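Local coordinates for G-protein interacting protein 1 (Dictyostelium discoideum, PDB 5Z1N), which probably binds heterotrimeric G proteins through their beta-gamma complex and, in this lipid-holding C-terminal region, helps keep them in the cytosol during chemotaxis, at residues 26-31 with 143-148; 54-59 with 114-119. All coordinates share one frame; numbering follows the deposited sequence.

Interaction 1: residues 26-31 with 143-148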
loop_
_atom_site.group_PDB
_atom_site.type_symbol
_atom_site.label_atom_id
_atom_site.label_comp_id
_atom_site.label_asym_id
_atom_site.label_seq_id
_atom_site.Cartn_x
_atom_site.Cartn_y
_atom_site.Cartn_z
ATOM N N LYS A 26 13.315 -2.752 0.211
ATOM C CA LYS A 26 14.729 -3.048 0.424
ATOM C C LYS A 26 15.547 -2.684 -0.807
ATOM O O LYS A 26 16.578 -2.010 -0.710
ATOM C CB LYS A 26 14.921 -4.529 0.763
ATOM C CG LYS A 26 14.731 -4.887 2.226
ATOM C CD LYS A 26 15.452 -6.184 2.584
ATOM C CE LYS A 26 14.920 -7.358 1.789
ATOM N NZ LYS A 26 15.623 -8.627 2.152
ATOM N N ARG A 27 15.080 -3.108 -1.984
ATOM C CA ARG A 27 15.846 -2.865 -3.201
ATOM C C ARG A 27 15.949 -1.380 -3.537
ATOM O O ARG A 27 16.979 -0.941 -4.063
ATOM C CB ARG A 27 15.227 -3.636 -4.367
ATOM C CG ARG A 27 15.275 -5.152 -4.200
ATOM C CD ARG A 27 16.705 -5.695 -4.242
ATOM N NE ARG A 27 17.356 -5.686 -2.932
ATOM C CZ ARG A 27 17.306 -6.691 -2.063
ATOM N NH1 ARG A 27 17.932 -6.592 -0.900
ATOM N NH2 ARG A 27 16.628 -7.793 -2.354
ATOM N N VAL A 28 14.917 -0.586 -3.247
ATOM C CA VAL A 28 14.958 0.817 -3.649
ATOM C C VAL A 28 15.565 1.750 -2.604
ATOM O O VAL A 28 15.998 2.855 -2.959
ATOM C CB VAL A 28 13.557 1.338 -4.010
ATOM C CG1 VAL A 28 12.986 0.557 -5.182
ATOM C CG2 VAL A 28 12.655 1.267 -2.804
ATOM N N SER A 29 15.589 1.356 -1.330
ATOM C CA SER A 29 16.169 2.215 -0.301
ATOM C C SER A 29 17.146 1.434 0.573
ATOM O O SER A 29 18.309 1.262 0.195
ATOM C CB SER A 29 15.075 2.863 0.552
ATOM O OG SER A 29 14.269 1.893 1.193
ATOM N N ASN A 30 16.697 0.961 1.734
ATOM C CA ASN A 30 17.596 0.273 2.654
ATOM C C ASN A 30 16.789 -0.608 3.598
ATOM O O ASN A 30 15.563 -0.514 3.679
ATOM C CB ASN A 30 18.454 1.267 3.443
ATOM C CG ASN A 30 17.626 2.307 4.167
ATOM O OD1 ASN A 30 16.997 2.018 5.184
ATOM N ND2 ASN A 30 17.619 3.527 3.644
ATOM N N GLU A 31 17.510 -1.463 4.329
ATOM C CA GLU A 31 16.856 -2.410 5.226
ATOM C C GLU A 31 16.153 -1.717 6.384
ATOM O O GLU A 31 15.123 -2.206 6.861
ATOM C CB GLU A 31 17.872 -3.405 5.770
ATOM C CG GLU A 31 18.349 -4.415 4.758
ATOM C CD GLU A 31 18.987 -5.608 5.425
ATOM O OE1 GLU A 31 20.193 -5.534 5.746
ATOM O OE2 GLU A 31 18.273 -6.611 5.645
ATOM N N ASP A 143 11.999 1.624 -13.300
ATOM C CA ASP A 143 13.209 1.750 -14.108
ATOM C C ASP A 143 14.408 0.961 -13.599
ATOM O O ASP A 143 15.214 0.505 -14.412
ATOM C CB ASP A 143 13.621 3.221 -14.228
ATOM C CG ASP A 143 12.998 3.901 -15.420
ATOM O OD1 ASP A 143 12.275 3.223 -16.181
ATOM O OD2 ASP A 143 13.232 5.111 -15.604
ATOM N N ASP A 144 14.553 0.783 -12.288
ATOM C CA ASP A 144 15.826 0.379 -11.703
ATOM C C ASP A 144 15.774 -0.971 -10.995
ATOM O O ASP A 144 16.753 -1.348 -10.340
ATOM C CB ASP A 144 16.318 1.460 -10.731
ATOM C CG ASP A 144 16.738 2.739 -11.441
ATOM O OD1 ASP A 144 16.850 2.723 -12.686
ATOM O OD2 ASP A 144 16.949 3.765 -10.758
ATOM N N LEU A 145 14.675 -1.707 -11.101
ATOM C CA LEU A 145 14.587 -3.018 -10.472
ATOM C C LEU A 145 15.049 -4.109 -11.428
ATOM O O LEU A 145 14.902 -4.002 -12.649
ATOM C CB LEU A 145 13.157 -3.324 -10.018
ATOM C CG LEU A 145 12.634 -2.707 -8.723
ATOM C CD1 LEU A 145 11.305 -3.342 -8.354
ATOM C CD2 LEU A 145 13.636 -2.863 -7.591
ATOM N N GLU A 146 15.612 -5.167 -10.857
ATOM C CA GLU A 146 15.833 -6.380 -11.622
ATOM C C GLU A 146 14.530 -7.167 -11.718
ATOM O O GLU A 146 13.584 -6.945 -10.958
ATOM C CB GLU A 146 16.923 -7.245 -10.980
ATOM C CG GLU A 146 17.968 -6.478 -10.175
ATOM C CD GLU A 146 18.998 -5.782 -11.044
ATOM O OE1 GLU A 146 19.041 -6.060 -12.261
ATOM O OE2 GLU A 146 19.769 -4.959 -10.505
ATOM N N ILE A 147 14.487 -8.099 -12.676
ATOM C CA ILE A 147 13.328 -8.980 -12.789
ATOM C C ILE A 147 13.213 -9.873 -11.559
ATOM O O ILE A 147 12.105 -10.264 -11.169
ATOM C CB ILE A 147 13.401 -9.804 -14.095
ATOM C CG1 ILE A 147 12.050 -10.455 -14.401
ATOM C CG2 ILE A 147 14.512 -10.850 -14.029
ATOM C CD1 ILE A 147 11.038 -9.505 -15.008
ATOM N N GLU A 148 14.340 -10.186 -10.910
ATOM C CA GLU A 148 14.333 -11.010 -9.704
ATOM C C GLU A 148 13.724 -10.302 -8.500
ATOM O O GLU A 148 13.484 -10.955 -7.477
ATOM C CB GLU A 148 15.757 -11.457 -9.359
ATOM C CG GLU A 148 16.231 -12.693 -10.110
ATOM C CD GLU A 148 16.700 -12.379 -11.519
ATOM O OE1 GLU A 148 16.636 -13.285 -12.380
ATOM O OE2 GLU A 148 17.131 -11.230 -11.763
#
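Leu145 reaches out with one branch, CD2, and lays it against the aliphatic root of Arg27 and one methyl, CG1, of Val28, both in the last turn of helix 12-28. The closer approach is to the arginine, with Leu145 CD2 3.7 Å from Arg27 CB; Val28 CG1 stands 4.2 Å from the same CD2 atom. One leucine methyl therefore serves both neighbours, and the contact is purely apolar, with no hydrogen bond between the two segments.

Arg27 starts with CG anti to its carbonyl carbon (chi1 -64°), and the chain then bends at chi2 and chi3. This carries the guanidinium away from residues 143-148 and brings one of its faces back over Lys26 CB, which lies 4.0 Å from that plane and toward its rim. Arginine suits the place because its CB can pack on a leucine while its charged end remains at the surface. Leucine suits the opposite position, since its branched tip extends well beyond the backbone: the nearest CA atoms, those of Arg27 and Leu145, are 7.4 Å apart. Beta-branched Val28 adds a compact methyl next to the arginine root. Only 93 Å² is buried in all, so this is a small surface contact.

Around it, Leu145 also touches Tyr83, and Arg27 touches Asp149. Val28 packs on Phe137, Lys140 and Val141, so within the all-helical TNFAIP8-like bundle the C-terminal end of helix 12-28 rests against helix 135-144 as well as against the loop that follows that helix.

Interaction 2: residues 54-59 with 114-119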
loop_
_atom_site.group_PDB
_atom_site.type_symbol
_atom_site.label_atom_id
_atom_site.label_comp_id
_atom_site.label_asym_id
_atom_site.label_seq_id
_atom_site.Cartn_x
_atom_site.Cartn_y
_atom_site.Cartn_z
ATOM N N SER A 54 -14.346 -4.563 16.533
ATOM C CA SER A 54 -15.033 -4.080 17.724
ATOM C C SER A 54 -16.233 -3.206 17.394
ATOM O O SER A 54 -16.919 -2.757 18.319
ATOM C CB SER A 54 -14.058 -3.309 18.615
ATOM O OG SER A 54 -13.751 -2.049 18.049
ATOM N N LYS A 55 -16.491 -2.956 16.111
ATOM C CA LYS A 55 -17.604 -2.157 15.608
ATOM C C LYS A 55 -17.478 -0.681 15.957
ATOM O O LYS A 55 -18.453 0.066 15.814
ATOM C CB LYS A 55 -18.956 -2.695 16.094
ATOM C CG LYS A 55 -19.136 -4.188 15.860
ATOM C CD LYS A 55 -20.601 -4.569 15.743
ATOM C CE LYS A 55 -20.757 -6.043 15.406
ATOM N NZ LYS A 55 -20.306 -6.917 16.525
ATOM N N ALA A 56 -16.304 -0.232 16.409
ATOM C CA ALA A 56 -16.074 1.202 16.547
ATOM C C ALA A 56 -16.047 1.886 15.188
ATOM O O ALA A 56 -16.358 3.078 15.086
ATOM C CB ALA A 56 -14.770 1.462 17.302
ATOM N N ILE A 57 -15.674 1.150 14.143
ATOM C CA ILE A 57 -15.764 1.607 12.763
ATOM C C ILE A 57 -16.779 0.732 12.044
ATOM O O ILE A 57 -16.761 -0.496 12.186
ATOM C CB ILE A 57 -14.405 1.546 12.039
ATOM C CG1 ILE A 57 -13.333 2.295 12.825
ATOM C CG2 ILE A 57 -14.529 2.137 10.654
ATOM C CD1 ILE A 57 -11.961 2.225 12.180
ATOM N N GLN A 58 -17.660 1.360 11.274
ATOM C CA GLN A 58 -18.625 0.625 10.473
ATOM C C GLN A 58 -18.072 0.390 9.073
ATOM O O GLN A 58 -17.304 1.199 8.545
ATOM C CB GLN A 58 -19.955 1.376 10.397
ATOM C CG GLN A 58 -20.458 1.875 11.743
ATOM C CD GLN A 58 -21.751 1.203 12.159
ATOM O OE1 GLN A 58 -22.190 0.236 11.533
ATOM N NE2 GLN A 58 -22.367 1.708 13.223
ATOM N N ILE A 59 -18.478 -0.735 8.476
ATOM C CA ILE A 59 -17.952 -1.139 7.173
ATOM C C ILE A 59 -18.152 -0.034 6.143
ATOM O O ILE A 59 -17.277 0.222 5.306
ATOM C CB ILE A 59 -18.605 -2.459 6.721
ATOM C CG1 ILE A 59 -18.262 -3.588 7.697
ATOM C CG2 ILE A 59 -18.158 -2.828 5.314
ATOM C CD1 ILE A 59 -16.868 -4.158 7.517
ATOM N N THR A 114 -8.224 8.954 13.242
ATOM C CA THR A 114 -8.074 10.086 14.151
ATOM C C THR A 114 -8.693 9.857 15.529
ATOM O O THR A 114 -8.043 10.212 16.526
ATOM C CB THR A 114 -8.652 11.342 13.481
ATOM O OG1 THR A 114 -7.791 11.743 12.407
ATOM C CG2 THR A 114 -8.783 12.485 14.480
ATOM N N PRO A 115 -9.894 9.277 15.674
ATOM C CA PRO A 115 -10.429 9.050 17.027
ATOM C C PRO A 115 -9.670 8.011 17.840
ATOM O O PRO A 115 -9.963 7.870 19.035
ATOM C CB PRO A 115 -11.871 8.585 16.767
ATOM C CG PRO A 115 -12.176 9.003 15.376
ATOM C CD PRO A 115 -10.881 8.903 14.645
ATOM N N PHE A 116 -8.717 7.285 17.248
ATOM C CA PHE A 116 -8.065 6.168 17.929
ATOM C C PHE A 116 -6.545 6.237 17.965
ATOM O O PHE A 116 -5.940 5.532 18.781
ATOM C CB PHE A 116 -8.471 4.839 17.280
ATOM C CG PHE A 116 -9.932 4.750 16.947
ATOM C CD1 PHE A 116 -10.370 4.899 15.640
ATOM C CD2 PHE A 116 -10.871 4.524 17.941
ATOM C CE1 PHE A 116 -11.719 4.819 15.330
ATOM C CE2 PHE A 116 -12.220 4.441 17.637
ATOM C CZ PHE A 116 -12.642 4.590 16.329
ATOM N N PHE A 117 -5.913 7.041 17.117
ATOM C CA PHE A 117 -4.463 7.160 17.042
ATOM C C PHE A 117 -4.003 8.453 17.701
ATOM O O PHE A 117 -4.608 9.508 17.499
ATOM C CB PHE A 117 -4.006 7.168 15.582
ATOM C CG PHE A 117 -3.581 5.830 15.056
ATOM C CD1 PHE A 117 -3.772 4.676 15.785
ATOM C CD2 PHE A 117 -2.995 5.735 13.808
ATOM C CE1 PHE A 117 -3.366 3.453 15.275
ATOM C CE2 PHE A 117 -2.596 4.518 13.297
ATOM C CZ PHE A 117 -2.784 3.375 14.030
ATOM N N ARG A 118 -2.906 8.374 18.461
ATOM C CA ARG A 118 -2.231 9.581 18.911
ATOM C C ARG A 118 -1.698 10.350 17.702
ATOM O O ARG A 118 -1.481 9.768 16.635
ATOM C CB ARG A 118 -1.083 9.235 19.858
ATOM C CG ARG A 118 -1.491 8.423 21.068
ATOM C CD ARG A 118 -0.294 8.147 21.962
ATOM N NE ARG A 118 0.700 7.281 21.331
ATOM C CZ ARG A 118 1.887 7.693 20.894
ATOM N NH1 ARG A 118 2.239 8.968 21.013
ATOM N NH2 ARG A 118 2.729 6.829 20.342
ATOM N N PRO A 119 -1.480 11.663 17.844
ATOM C CA PRO A 119 -0.978 12.444 16.699
ATOM C C PRO A 119 0.289 11.875 16.079
ATOM O O PRO A 119 0.438 11.909 14.851
ATOM C CB PRO A 119 -0.742 13.833 17.307
ATOM C CG PRO A 119 -1.697 13.909 18.448
ATOM C CD PRO A 119 -1.748 12.516 19.018
#
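Two interhelical loops at one end of the TNFAIP8-like helical bundle meet here: the turn joining helix 31-53 to helix 59-81, and the link from helix 92-113 to helix 119-132. Phe116 spans the gap between them, with its CA 9.5 Å from that of Ala56. Its ring meets both partners obliquely: Ala56 CB lies 3.9 Å from Phe116 CZ, and Ile57 CG1 is 3.9 Å from Phe116 CE1. Ile57 CD1 follows at 4.1 Å from Phe116 CE1, since CG1 is anti to the carbonyl carbon (chi1 -54°) and CD1 continues the chain fully extended (chi2 178°). Pro115 CB sits over the centre of one ring face, 3.9 Å above the plane, which probably limits how the ring can turn. Alanine suits its exposed place by offering a single small methyl, whereas isoleucine supplies a longer arm from a buried position. Phe116 also stacks with Tyr51 of helix 31-53, whose backbone is hydrogen-bonded to that of Ile57. With an alanine in place of Phe116, Ala56, Ile57 and Tyr51 would probably lose the ring and a gap open between the loops. With no hydrogen bond across it, the contact rests on van der Waals touch and modest apolar burial.

How the interactions relate
Interactions 1 and 2 lie toward either end of the bundle, across its middle from each other, with their own centres 35 Å apart and their nearest atoms about 20 Å apart. Along the sequence, both segments of interaction 2 fall between those of interaction 1: 26-31 comes first, then 54-59 and 114-119, and finally 143-148. Helix 31-53 joins their first segments, helices 119-132 and 135-144 their second. Both contacts belong to the single TNFAIP8-like domain. Interaction 1 sets a helix end against a loop, interaction 2 a loop against a loop, and the phosphatidylethanolamine passes near both, about 7 Å from the side chain of Leu145 and about 8 Å from that of Ile57.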